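Local coordinates for uncharacterized protein (Treponema denticola ATCC 35404, PDB 6R9N) that probably senses oxygen and ferrous iron for bacterial chemotaxis, through a di-iron centre that stabilises an iron-peroxy species, at residues Arg45-Asp50 with Ile131-Gly136; Ile68-Ile73 with Ala90-Ile95; Phe77-His80 with Asp84-Ser87; Gly166-Ala171 with Arg198-Asn203; Pro218-Pro223 with Ile228-Gln233. All coordinates share one frame; numbering follows the deposited sequence.

Interaction 1 of 5, residues Arg45-Asp50 with Ile131-Gly136; sequences RGVLLD and ISLPSG
The two sheets at the heart of the alpha-beta-beta-alpha sandwich close on each other where V47 of strand 45-49 meets L133 and R45 meets P134. Strand 45-49 belongs to the seven-stranded sheet; the segment 131-136 leaves the edge strand 130-132 of the six-stranded one. No hydrogen bond passes between them, and the nearest CA atoms, those of R45 and P134, stand 8.0 Å apart, so the meeting is made by side chains alone. On the inner side V47 CG2 lies 4.3 Å from L133 CD2, branch against branch. Valine suits this strand position because its branched carbons also touch I40, T75 and M139. Leucine, with CG on the far side of CB from its carbonyl carbon (chi1 -64°), can send a methyl inward although its backbone is turning toward the surface. Outside this pair the proline ring and the arginine chain cross at about a right angle, P134 CG 4.1 Å from R45 CG. The arginine then bends at chi2 and chi3, its guanidinium turning away to a salt bridge with D74. P134 fits the second place of the type I turn L133 to G136, closed by G136 N to L133 O at 3.0 Å; glycine suits the last place, where phi is 104°. Such apolar facing of two mixed sheets is characteristic of the metallo-beta-lactamase fold.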
# COMPACT_ATOMS: atom_id res chain seq x y z
N ARG A 45 -27.21 4.42 13.45
CA ARG A 45 -25.96 3.67 13.50
C ARG A 45 -25.00 4.21 12.44
O ARG A 45 -25.43 4.76 11.42
CB ARG A 45 -26.19 2.17 13.29
CG ARG A 45 -27.48 1.66 13.95
CD ARG A 45 -27.37 1.72 15.46
NE ARG A 45 -26.09 1.17 15.90
CZ ARG A 45 -25.69 1.10 17.17
NH1 ARG A 45 -24.50 0.58 17.45
NH2 ARG A 45 -26.48 1.53 18.14
N GLY A 46 -23.69 4.06 12.68
CA GLY A 46 -22.67 4.69 11.86
C GLY A 46 -21.82 3.72 11.07
O GLY A 46 -21.59 2.58 11.49
N VAL A 47 -21.36 4.17 9.90
CA VAL A 47 -20.38 3.46 9.08
C VAL A 47 -19.29 4.48 8.74
O VAL A 47 -19.59 5.51 8.12
CB VAL A 47 -20.99 2.87 7.80
CG1 VAL A 47 -19.92 2.21 6.93
CG2 VAL A 47 -22.13 1.88 8.13
N LEU A 48 -18.06 4.21 9.16
CA LEU A 48 -16.95 5.13 8.98
C LEU A 48 -16.09 4.72 7.80
O LEU A 48 -15.62 3.58 7.75
CB LEU A 48 -16.11 5.17 10.26
CG LEU A 48 -15.08 6.27 10.46
CD1 LEU A 48 -15.70 7.66 10.21
CD2 LEU A 48 -14.51 6.16 11.88
N LEU A 49 -15.84 5.65 6.88
CA LEU A 49 -15.07 5.36 5.67
C LEU A 49 -13.68 5.99 5.73
O LEU A 49 -13.55 7.21 5.87
CB LEU A 49 -15.80 5.87 4.42
CG LEU A 49 -17.23 5.39 4.15
CD1 LEU A 49 -17.62 5.66 2.72
CD2 LEU A 49 -17.38 3.93 4.46
N ASP A 50 -12.65 5.14 5.57
CA ASP A 50 -11.23 5.50 5.51
C ASP A 50 -10.89 6.60 6.51
O ASP A 50 -10.55 7.72 6.13
CB ASP A 50 -10.84 5.92 4.10
CG ASP A 50 -10.65 4.74 3.18
OD1 ASP A 50 -11.10 3.62 3.55
OD2 ASP A 50 -10.05 4.91 2.08
N ILE A 131 -23.24 -4.92 2.43
CA ILE A 131 -23.47 -4.66 3.85
C ILE A 131 -24.89 -4.12 3.99
O ILE A 131 -25.23 -3.11 3.35
CB ILE A 131 -22.44 -3.67 4.40
CG1 ILE A 131 -21.02 -4.12 4.03
CG2 ILE A 131 -22.56 -3.54 5.90
CD1 ILE A 131 -19.97 -3.03 4.19
N SER A 132 -25.72 -4.80 4.79
CA SER A 132 -27.12 -4.42 4.97
C SER A 132 -27.25 -3.31 6.01
O SER A 132 -26.58 -3.33 7.04
CB SER A 132 -27.97 -5.61 5.41
OG SER A 132 -27.69 -6.78 4.67
N LEU A 133 -28.15 -2.37 5.76
CA LEU A 133 -28.34 -1.30 6.72
C LEU A 133 -29.70 -1.39 7.40
O LEU A 133 -30.66 -1.94 6.84
CB LEU A 133 -28.21 0.06 6.02
CG LEU A 133 -26.83 0.33 5.45
CD1 LEU A 133 -26.82 1.69 4.78
CD2 LEU A 133 -25.77 0.23 6.53
N PRO A 134 -29.82 -0.83 8.62
CA PRO A 134 -31.10 -0.87 9.34
C PRO A 134 -32.27 -0.27 8.57
O PRO A 134 -33.41 -0.70 8.78
CB PRO A 134 -30.81 -0.07 10.61
CG PRO A 134 -29.37 -0.24 10.84
CD PRO A 134 -28.71 -0.39 9.49
N SER A 135 -32.03 0.73 7.72
CA SER A 135 -33.11 1.34 6.94
C SER A 135 -33.73 0.41 5.91
O SER A 135 -34.79 0.74 5.37
CB SER A 135 -32.58 2.56 6.18
OG SER A 135 -31.70 2.14 5.14
N GLY A 136 -33.11 -0.71 5.59
CA GLY A 136 -33.53 -1.51 4.46
C GLY A 136 -32.64 -1.39 3.24
O GLY A 136 -32.72 -2.25 2.35

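Interaction 2 of 5, residues Ile68-Ile73 with Ala90-Ile95; sequences ISVDKI and ALWLGI
The single 3-10 turn holding V70 and D71 lies beside the C-terminal part of the segment 90-95, on helix 89-95, the nearest CA atoms being those of D71 and I95 at 6.8 Å. Within the loop the backbone is pulled tight by a bond from K72 N to S69 O, 2.8 Å long; none crosses to the helix. V70 carries the contact. Its CG2, anti to the backbone N, approaches I95 CD1 to 3.5 Å, while its CG1 lies 3.9 Å from the same methyl, so the end of the isoleucine is received by both branches of the valine. I95 extends this far because CG1 sits between its backbone N and carbonyl carbon (chi1 59°) and the chain is then straight to CD1. The contact lies between successive beta-alpha-beta crossovers on the helical side of the seven-stranded sheet: the loop leads from helix 57-65 into strand 73-77, and helix 89-95 leads on to strand 99-103. W92 fills the inner side, its ring meeting V70 CG2 at the edge, near the ring plane, with W92 CZ3 at 4.2 Å. A broad indole suits this place, since it also packs on V60, I64 and L48 and makes an edge-to-face contact with F57.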
# COMPACT_ATOMS: atom_id res chain seq x y z
N ILE A 68 -23.84 11.53 15.68
CA ILE A 68 -24.03 10.20 16.22
C ILE A 68 -23.02 9.98 17.34
O ILE A 68 -21.92 10.53 17.31
CB ILE A 68 -23.89 9.15 15.09
CG1 ILE A 68 -24.73 7.92 15.37
CG2 ILE A 68 -22.43 8.77 14.85
CD1 ILE A 68 -24.71 6.97 14.20
N SER A 69 -23.40 9.17 18.31
CA SER A 69 -22.44 8.78 19.34
C SER A 69 -21.41 7.82 18.75
O SER A 69 -21.74 6.90 18.00
CB SER A 69 -23.17 8.13 20.52
OG SER A 69 -24.09 9.03 21.11
N VAL A 70 -20.15 8.05 19.11
CA VAL A 70 -19.08 7.24 18.54
C VAL A 70 -19.25 5.79 18.95
O VAL A 70 -18.78 4.87 18.26
CB VAL A 70 -17.71 7.82 18.96
CG1 VAL A 70 -17.30 7.29 20.33
CG2 VAL A 70 -16.65 7.49 17.93
N ASP A 71 -19.92 5.56 20.08
CA ASP A 71 -20.47 4.29 20.52
C ASP A 71 -21.12 3.49 19.41
O ASP A 71 -21.03 2.26 19.38
CB ASP A 71 -21.52 4.56 21.61
CG ASP A 71 -21.06 4.14 22.98
OD1 ASP A 71 -20.05 3.41 23.06
OD2 ASP A 71 -21.72 4.52 23.97
N LYS A 72 -21.86 4.17 18.53
CA LYS A 72 -22.80 3.51 17.64
C LYS A 72 -22.25 3.31 16.23
O LYS A 72 -23.03 2.97 15.32
CB LYS A 72 -24.11 4.29 17.61
CG LYS A 72 -24.56 4.69 19.00
CD LYS A 72 -26.05 4.59 19.16
CE LYS A 72 -26.53 5.48 20.29
NZ LYS A 72 -27.68 6.34 19.88
N ILE A 73 -20.96 3.51 16.02
CA ILE A 73 -20.32 3.11 14.77
C ILE A 73 -20.14 1.60 14.79
O ILE A 73 -19.35 1.07 15.57
CB ILE A 73 -18.99 3.84 14.55
CG1 ILE A 73 -19.29 5.33 14.27
CG2 ILE A 73 -18.22 3.21 13.40
CD1 ILE A 73 -18.12 6.26 14.48
N ALA A 90 -5.79 1.86 15.60
CA ALA A 90 -5.76 1.53 17.03
C ALA A 90 -6.69 2.45 17.83
O ALA A 90 -7.36 2.00 18.76
CB ALA A 90 -4.33 1.61 17.56
N LEU A 91 -6.74 3.73 17.46
CA LEU A 91 -7.58 4.67 18.20
C LEU A 91 -9.07 4.36 18.00
O LEU A 91 -9.86 4.48 18.95
CB LEU A 91 -7.28 6.10 17.75
CG LEU A 91 -5.81 6.48 17.86
CD1 LEU A 91 -5.58 7.82 17.20
CD2 LEU A 91 -5.38 6.49 19.33
N TRP A 92 -9.47 3.98 16.79
CA TRP A 92 -10.89 3.71 16.57
C TRP A 92 -11.31 2.41 17.25
O TRP A 92 -12.44 2.30 17.73
CB TRP A 92 -11.20 3.66 15.08
CG TRP A 92 -10.98 4.99 14.42
CD1 TRP A 92 -9.93 5.36 13.63
CD2 TRP A 92 -11.82 6.14 14.53
NE1 TRP A 92 -10.07 6.66 13.22
CE2 TRP A 92 -11.23 7.17 13.77
CE3 TRP A 92 -13.02 6.40 15.19
CZ2 TRP A 92 -11.79 8.43 13.65
CZ3 TRP A 92 -13.58 7.67 15.08
CH2 TRP A 92 -12.97 8.66 14.31
N LEU A 93 -10.40 1.43 17.32
CA LEU A 93 -10.73 0.16 17.97
C LEU A 93 -10.96 0.32 19.46
O LEU A 93 -11.68 -0.50 20.05
CB LEU A 93 -9.62 -0.89 17.72
CG LEU A 93 -9.50 -1.43 16.29
CD1 LEU A 93 -8.50 -2.58 16.23
CD2 LEU A 93 -10.86 -1.87 15.76
N GLY A 94 -10.41 1.37 20.07
CA GLY A 94 -10.56 1.55 21.50
C GLY A 94 -11.89 2.13 21.90
O GLY A 94 -12.38 1.85 23.00
N ILE A 95 -12.50 2.96 21.05
CA ILE A 95 -13.75 3.63 21.39
C ILE A 95 -14.96 3.08 20.65
O ILE A 95 -16.07 3.59 20.85
CB ILE A 95 -13.65 5.15 21.17
CG1 ILE A 95 -13.31 5.45 19.72
CG2 ILE A 95 -12.63 5.74 22.11
CD1 ILE A 95 -13.50 6.90 19.40

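Interaction 3 of 5, residues Phe77-His80 with Asp84-Ser87; sequences FFSH and DVSS. With FE (Fe (III) ion), chain D; FE (Fe (III) ion), chain C; O (oxygen atom), chain F.
H80 and V85 meet beside the di-iron centre, and the histidine can be traced outward from CB. Chi1 of 60° sets CG between the backbone N and the carbonyl carbon, folding the imidazole toward the metals. At the near side of the ring, ND1 donates to S79 OG over 2.8 Å, with an angle of 149° at the hydrogen and the oxygen only 7° out of the ring plane. S79 OG is hydrogen-bonded in turn to D50, so a second-shell serine and carboxylate fix the rotation of the ring. Next, H80 CE1 approaches V85 CG2 obliquely at 3.4 Å and lies 3.1 Å from the bridging oxygen atom, while CD2 flanks the iron. At the tip, NE2 binds that iron at 2.4 Å, as do D82, D167 and H148. The second iron takes D84 OD2 at 2.2 Å, and the single oxygen atom bridges the two metals. This H-x-D-x-D loop probably corresponds to the H-x-E-x-D motif of flavodiiron proteins, a variant of the H-x-H-x-D-H signature of the metallo-beta-lactamase fold. V85 follows directly on the last aspartate. Branched and apolar, it suits a place inside the loop: V85 CG1 lies 3.4 Å from H80 O and 4.0 Å from F78 CB. Farther from the metals, the F78 ring spreads beneath S86, whose CA sits above one face near the rim and whose CB comes within 4.0 Å of F78 CE2. The small serine lets the chain run close over the ring, and its OG is hydrogen-bonded to D82 O.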
# COMPACT_ATOMS: atom_id res chain seq x y z
N PHE A 77 -14.84 0.99 7.24
CA PHE A 77 -14.48 0.50 5.91
C PHE A 77 -13.12 1.06 5.54
O PHE A 77 -12.90 2.27 5.64
CB PHE A 77 -15.53 0.91 4.89
CG PHE A 77 -15.17 0.57 3.47
CD1 PHE A 77 -15.54 -0.65 2.92
CD2 PHE A 77 -14.50 1.49 2.67
CE1 PHE A 77 -15.25 -0.96 1.62
CE2 PHE A 77 -14.19 1.19 1.36
CZ PHE A 77 -14.56 -0.03 0.83
N PHE A 78 -12.20 0.18 5.14
CA PHE A 78 -10.87 0.56 4.66
C PHE A 78 -10.81 0.23 3.17
O PHE A 78 -10.87 -0.96 2.80
CB PHE A 78 -9.77 -0.22 5.39
CG PHE A 78 -9.52 0.20 6.80
CD1 PHE A 78 -10.20 1.25 7.37
CD2 PHE A 78 -8.58 -0.45 7.56
CE1 PHE A 78 -9.95 1.63 8.68
CE2 PHE A 78 -8.32 -0.07 8.87
CZ PHE A 78 -9.02 0.97 9.43
N SER A 79 -10.66 1.25 2.33
CA SER A 79 -10.58 0.98 0.89
C SER A 79 -9.37 0.10 0.57
O SER A 79 -9.46 -0.77 -0.31
CB SER A 79 -10.53 2.29 0.10
OG SER A 79 -9.37 3.05 0.41
N HIS A 80 -8.26 0.29 1.27
CA HIS A 80 -7.06 -0.55 1.05
C HIS A 80 -6.11 -0.35 2.24
O HIS A 80 -6.52 0.15 3.29
CB HIS A 80 -6.41 -0.25 -0.31
CG HIS A 80 -5.94 1.16 -0.47
ND1 HIS A 80 -6.79 2.25 -0.38
CD2 HIS A 80 -4.71 1.67 -0.74
CE1 HIS A 80 -6.10 3.36 -0.59
NE2 HIS A 80 -4.84 3.04 -0.80
N ASP A 84 -2.35 6.47 4.77
CA ASP A 84 -3.35 7.54 4.80
C ASP A 84 -4.78 7.01 4.96
O ASP A 84 -5.69 7.80 5.22
CB ASP A 84 -3.23 8.42 3.55
CG ASP A 84 -3.45 7.65 2.26
OD1 ASP A 84 -2.98 6.51 2.17
OD2 ASP A 84 -4.10 8.17 1.32
N VAL A 85 -5.00 5.70 4.82
CA VAL A 85 -6.31 5.08 5.01
C VAL A 85 -6.47 4.55 6.43
O VAL A 85 -7.53 4.71 7.04
CB VAL A 85 -6.53 3.94 3.99
CG1 VAL A 85 -7.80 3.14 4.33
CG2 VAL A 85 -6.61 4.47 2.58
N SER A 86 -5.43 3.88 6.91
CA SER A 86 -5.49 2.94 8.02
C SER A 86 -4.72 3.36 9.27
O SER A 86 -4.80 2.64 10.27
CB SER A 86 -4.93 1.59 7.56
OG SER A 86 -3.54 1.74 7.29
N SER A 87 -3.93 4.45 9.22
CA SER A 87 -2.98 4.74 10.30
C SER A 87 -3.64 4.84 11.68
O SER A 87 -3.01 4.50 12.69
CB SER A 87 -2.20 6.02 9.99
OG SER A 87 -3.08 7.08 9.65
FE FE D . -3.36 4.68 -1.71
FE FE C . -4.81 7.63 -0.65
O O F . -4.15 5.75 -0.09

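Interaction 4 of 5, residues Gly166-Ala171 with Arg198-Asn203. With FE (Fe (III) ion), chain D; FE (Fe (III) ion), chain C; PER (peroxide ion), chain E; O (oxygen atom), chain F.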
# COMPACT_ATOMS: atom_id res chain seq x y z
N GLY A 166 -12.23 5.60 -2.89
CA GLY A 166 -10.85 5.41 -2.48
C GLY A 166 -9.93 6.39 -3.19
O GLY A 166 -10.22 7.58 -3.28
N ASP A 167 -8.80 5.89 -3.69
CA ASP A 167 -7.86 6.76 -4.41
C ASP A 167 -8.35 7.13 -5.80
O ASP A 167 -7.74 7.98 -6.45
CB ASP A 167 -6.49 6.09 -4.54
CG ASP A 167 -5.69 6.13 -3.26
OD1 ASP A 167 -5.97 6.98 -2.40
OD2 ASP A 167 -4.79 5.28 -3.12
N ILE A 168 -9.40 6.48 -6.31
CA ILE A 168 -9.86 6.77 -7.66
C ILE A 168 -10.58 8.12 -7.66
O ILE A 168 -11.47 8.38 -6.83
CB ILE A 168 -10.74 5.62 -8.17
CG1 ILE A 168 -9.91 4.34 -8.21
CG2 ILE A 168 -11.28 5.92 -9.56
CD1 ILE A 168 -10.72 3.06 -8.24
N GLY A 169 -10.17 9.01 -8.56
CA GLY A 169 -10.65 10.37 -8.57
C GLY A 169 -9.87 11.31 -7.68
O GLY A 169 -10.15 12.51 -7.68
N ALA A 170 -8.88 10.80 -6.94
CA ALA A 170 -8.17 11.62 -5.97
C ALA A 170 -7.48 12.80 -6.64
O ALA A 170 -6.89 12.66 -7.71
CB ALA A 170 -7.13 10.79 -5.22
N ALA A 171 -7.55 13.95 -5.99
CA ALA A 171 -6.72 15.10 -6.33
C ALA A 171 -5.65 15.21 -5.25
O ALA A 171 -5.95 15.12 -4.06
CB ALA A 171 -7.57 16.38 -6.41
N ARG A 198 0.27 7.97 -13.08
CA ARG A 198 1.39 7.25 -12.47
C ARG A 198 0.97 6.13 -11.53
O ARG A 198 1.65 5.10 -11.47
CB ARG A 198 2.31 8.23 -11.73
CG ARG A 198 3.52 7.59 -11.01
CD ARG A 198 4.53 6.88 -11.98
NE ARG A 198 5.61 6.26 -11.21
CZ ARG A 198 5.53 5.04 -10.67
NH1 ARG A 198 4.42 4.30 -10.83
NH2 ARG A 198 6.54 4.56 -9.96
N TYR A 199 -0.15 6.28 -10.81
CA TYR A 199 -0.54 5.32 -9.78
C TYR A 199 -1.55 4.27 -10.24
O TYR A 199 -1.58 3.17 -9.68
CB TYR A 199 -1.12 6.03 -8.55
CG TYR A 199 -0.17 6.88 -7.73
CD1 TYR A 199 0.38 8.06 -8.24
CD2 TYR A 199 0.12 6.54 -6.41
CE1 TYR A 199 1.23 8.85 -7.47
CE2 TYR A 199 0.96 7.33 -5.62
CZ TYR A 199 1.51 8.48 -6.16
OH TYR A 199 2.33 9.26 -5.38
N MET A 200 -2.41 4.56 -11.21
CA MET A 200 -3.26 3.51 -11.78
C MET A 200 -2.44 2.58 -12.68
O MET A 200 -1.63 3.03 -13.49
CB MET A 200 -4.41 4.14 -12.58
CG MET A 200 -5.18 5.24 -11.84
SD MET A 200 -6.23 4.56 -10.51
CE MET A 200 -5.79 5.59 -9.12
N ALA A 201 -2.71 1.26 -12.59
CA ALA A 201 -1.77 0.27 -13.13
C ALA A 201 -1.77 0.20 -14.66
O ALA A 201 -0.71 -0.08 -15.25
CB ALA A 201 -2.04 -1.13 -12.59
N SER A 202 -2.92 0.42 -15.31
CA SER A 202 -3.02 0.25 -16.76
C SER A 202 -4.39 0.72 -17.24
O SER A 202 -5.38 0.72 -16.50
CB SER A 202 -2.82 -1.22 -17.17
OG SER A 202 -3.90 -2.02 -16.68
N ASN A 203 -4.45 1.05 -18.53
CA ASN A 203 -5.75 1.36 -19.13
C ASN A 203 -6.66 0.14 -19.12
O ASN A 203 -7.89 0.28 -19.05
CB ASN A 203 -5.57 1.87 -20.56
CG ASN A 203 -6.87 2.28 -21.19
OD1 ASN A 203 -7.46 1.53 -21.97
ND2 ASN A 203 -7.35 3.47 -20.83
FE FE D . -3.36 4.68 -1.71
FE FE C . -4.81 7.63 -0.65
O1 PER E . -2.98 7.74 -2.03
O2 PER E . -2.17 6.53 -2.38
O O F . -4.15 5.75 -0.09
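M200 reaches across to D167 and I168 in a sparse contact, whereas D167 itself is gripped firmly on its other side by the two irons. The carboxylate bridges them with one oxygen on each: D167 OD2 lies 2.1 Å from one iron and D167 OD1 2.2 Å from the other. Peroxide spans the same pair, its O1 sharing the second iron with OD1 and its O2 sharing the first with OD2, and a single oxygen atom makes the third bridge. With both oxygens bound, the carboxylate can hardly rotate. Its backbone is held as well: D167 O accepts A170 N at 3.1 Å, closing a type II turn in which G169 takes the third place, where its positive phi of 87° suits glycine. Toward the segment 198-203 the packing thins to a few van der Waals touches. M200, bent at chi2 and chi3, places M200 CE 4.1 Å from D167 O and M200 SD 4.3 Å from I168 CG1. A long flexible thioether suits this gap, since the CA atoms of I168 and M200 are 8.4 Å apart; V206 and M147 also touch it. Just before M200, the end of helix 185-199 faces the second subunit, R198 making a salt bridge with D126 of that chain and Y199 a hydrogen bond to its L105. An aspartate bridging two metals from a buried turn is characteristic of di-iron sites in the metallo-beta-lactamase fold.

Interaction 5 of 5, residues Pro218-Pro223 with Ile228-Gln233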
# COMPACT_ATOMS: atom_id res chain seq x y z
N PRO A 218 -24.07 6.02 -10.31
CA PRO A 218 -23.82 6.92 -9.19
C PRO A 218 -24.14 8.36 -9.56
O PRO A 218 -23.88 8.81 -10.68
CB PRO A 218 -22.32 6.74 -8.92
CG PRO A 218 -21.75 6.36 -10.22
CD PRO A 218 -22.82 5.62 -10.98
N LEU A 219 -24.71 9.07 -8.59
CA LEU A 219 -24.89 10.50 -8.71
C LEU A 219 -23.68 11.29 -8.23
O LEU A 219 -23.51 12.44 -8.64
CB LEU A 219 -26.14 10.92 -7.92
CG LEU A 219 -27.42 10.30 -8.49
CD1 LEU A 219 -28.60 10.51 -7.56
CD2 LEU A 219 -27.70 10.88 -9.87
N MET A 220 -22.84 10.70 -7.38
CA MET A 220 -21.61 11.35 -6.92
C MET A 220 -20.49 10.33 -6.88
O MET A 220 -20.71 9.14 -6.61
CB MET A 220 -21.72 11.93 -5.51
CG MET A 220 -22.59 13.14 -5.34
SD MET A 220 -22.45 13.77 -3.64
CE MET A 220 -23.87 14.87 -3.66
N ILE A 221 -19.27 10.82 -7.09
CA ILE A 221 -18.05 10.06 -6.84
C ILE A 221 -17.24 10.84 -5.82
O ILE A 221 -16.77 11.95 -6.11
CB ILE A 221 -17.26 9.79 -8.13
CG1 ILE A 221 -18.06 8.86 -9.04
CG2 ILE A 221 -15.88 9.20 -7.80
CD1 ILE A 221 -17.42 8.57 -10.40
N ALA A 222 -17.06 10.27 -4.62
CA ALA A 222 -16.40 10.95 -3.51
C ALA A 222 -15.07 10.27 -3.22
O ALA A 222 -15.06 9.19 -2.61
CB ALA A 222 -17.28 10.95 -2.27
N PRO A 223 -13.95 10.86 -3.59
CA PRO A 223 -12.66 10.20 -3.42
C PRO A 223 -12.07 10.43 -2.04
O PRO A 223 -12.54 11.24 -1.24
CB PRO A 223 -11.79 10.87 -4.51
CG PRO A 223 -12.35 12.27 -4.61
CD PRO A 223 -13.84 12.18 -4.25
N ILE A 228 -15.35 16.44 -4.56
CA ILE A 228 -16.31 15.40 -4.94
C ILE A 228 -16.87 15.70 -6.32
O ILE A 228 -17.16 16.85 -6.65
CB ILE A 228 -17.43 15.31 -3.88
CG1 ILE A 228 -16.88 14.80 -2.55
CG2 ILE A 228 -18.61 14.44 -4.38
CD1 ILE A 228 -17.57 15.36 -1.32
N TYR A 229 -17.05 14.65 -7.14
CA TYR A 229 -17.68 14.78 -8.45
C TYR A 229 -19.18 14.55 -8.32
O TYR A 229 -19.60 13.54 -7.74
CB TYR A 229 -17.08 13.77 -9.44
CG TYR A 229 -15.56 13.80 -9.50
CD1 TYR A 229 -14.79 13.11 -8.56
CD2 TYR A 229 -14.91 14.51 -10.49
CE1 TYR A 229 -13.40 13.14 -8.62
CE2 TYR A 229 -13.53 14.54 -10.55
CZ TYR A 229 -12.78 13.86 -9.61
OH TYR A 229 -11.40 13.91 -9.65
N LYS A 230 -19.98 15.48 -8.82
CA LYS A 230 -21.42 15.29 -8.84
C LYS A 230 -21.98 15.71 -10.19
O LYS A 230 -21.34 16.46 -10.94
CB LYS A 230 -22.13 16.00 -7.67
CG LYS A 230 -22.29 17.49 -7.80
CD LYS A 230 -23.25 18.02 -6.72
CE LYS A 230 -23.11 19.53 -6.50
NZ LYS A 230 -23.44 20.36 -7.69
N ASP A 231 -23.13 15.14 -10.53
CA ASP A 231 -23.92 15.46 -11.73
C ASP A 231 -23.06 15.25 -12.98
O ASP A 231 -22.44 14.18 -13.11
CB ASP A 231 -24.48 16.88 -11.57
CG ASP A 231 -25.40 17.01 -10.38
OD1 ASP A 231 -26.02 16.00 -9.99
OD2 ASP A 231 -25.49 18.13 -9.84
N GLU A 232 -22.97 16.22 -13.88
CA GLU A 232 -22.22 16.06 -15.11
C GLU A 232 -20.75 15.77 -14.86
O GLU A 232 -20.06 15.27 -15.75
CB GLU A 232 -22.37 17.32 -15.97
CG GLU A 232 -21.60 18.51 -15.43
CD GLU A 232 -22.33 19.25 -14.30
OE1 GLU A 232 -23.58 19.23 -14.28
OE2 GLU A 232 -21.64 19.84 -13.42
N GLN A 233 -20.23 16.11 -13.68
CA GLN A 233 -18.81 15.85 -13.44
C GLN A 233 -18.53 14.36 -13.22
O GLN A 233 -17.39 13.94 -13.46
CB GLN A 233 -18.31 16.69 -12.26
CG GLN A 233 -18.34 18.22 -12.47
CD GLN A 233 -17.57 18.69 -13.71
OE1 GLN A 233 -16.88 17.92 -14.36
NE2 GLN A 233 -17.70 19.96 -14.03
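I221 and Y229 form the hydrogen-bonded pair of a short antiparallel ladder: I221 N donates to Y229 O at 2.8 Å, and Y229 N returns a bond to I221 O at 2.9 Å. Toward the open end, D231 N reaches L219 O at 3.3 Å, a weak bond. M220 and K230 form the adjoining non-hydrogen-bonded pair; M220 CA-H also points to Y229 O, 3.1 Å from M220 CA. These strands make a beta hairpin at the edge of the six-stranded sheet, strand 220-222 pairing on its other side with strand 162-164, and the loop between them carries the iron ligands Q224 and H225. Among the apolar contacts, M220 and K230 project to the same face side by side, M220 CG 3.7 Å from K230 CB. Extended beyond CG (chi2 -174°), M220 crosses I228 obliquely, M220 SD lying 4.0 Å from I228 CG2. I228 CG1 rests 3.9 Å from A222 CB, so the isoleucine's two arms serve different neighbours. On the face of I221 and Y229, I221 CG2 touches Y229 CD1; P223 CG, past the strand, approaches that ring obliquely. Of polar-aromatic contacts, I221 O lies at the edge of the tyrosine ring, in its plane, 3.4 Å from Y229 CD1. Tyrosine suits the buried face because its ring packs against F237 and H188 while its hydroxyl bonds to G169 O; lysine suits the partly exposed one, making a cation-pi contact with F181.

Interactions 3 and 4 supply ligands to the same two irons: H80 NE2 and D167 OD2 lie 3.2 Å apart on one ion, while D84 and D167 share the other. Interaction 1 reaches this site through D50, just past its strand, D50 OD2 lying 2.6 Å from S79 OG. It also touches interaction 2, with G46 N 2.9 Å from K72 O, and interactions 2 and 3 are nested in the chain loop it closes. Interaction 5, across the chain's centre from interactions 2 and 3, meets interaction 4, where Y229 OH stands 2.7 Å from G169 O beside the turn of D167. Interaction 2 is remote from interaction 4, their centres lying about 30 Å apart.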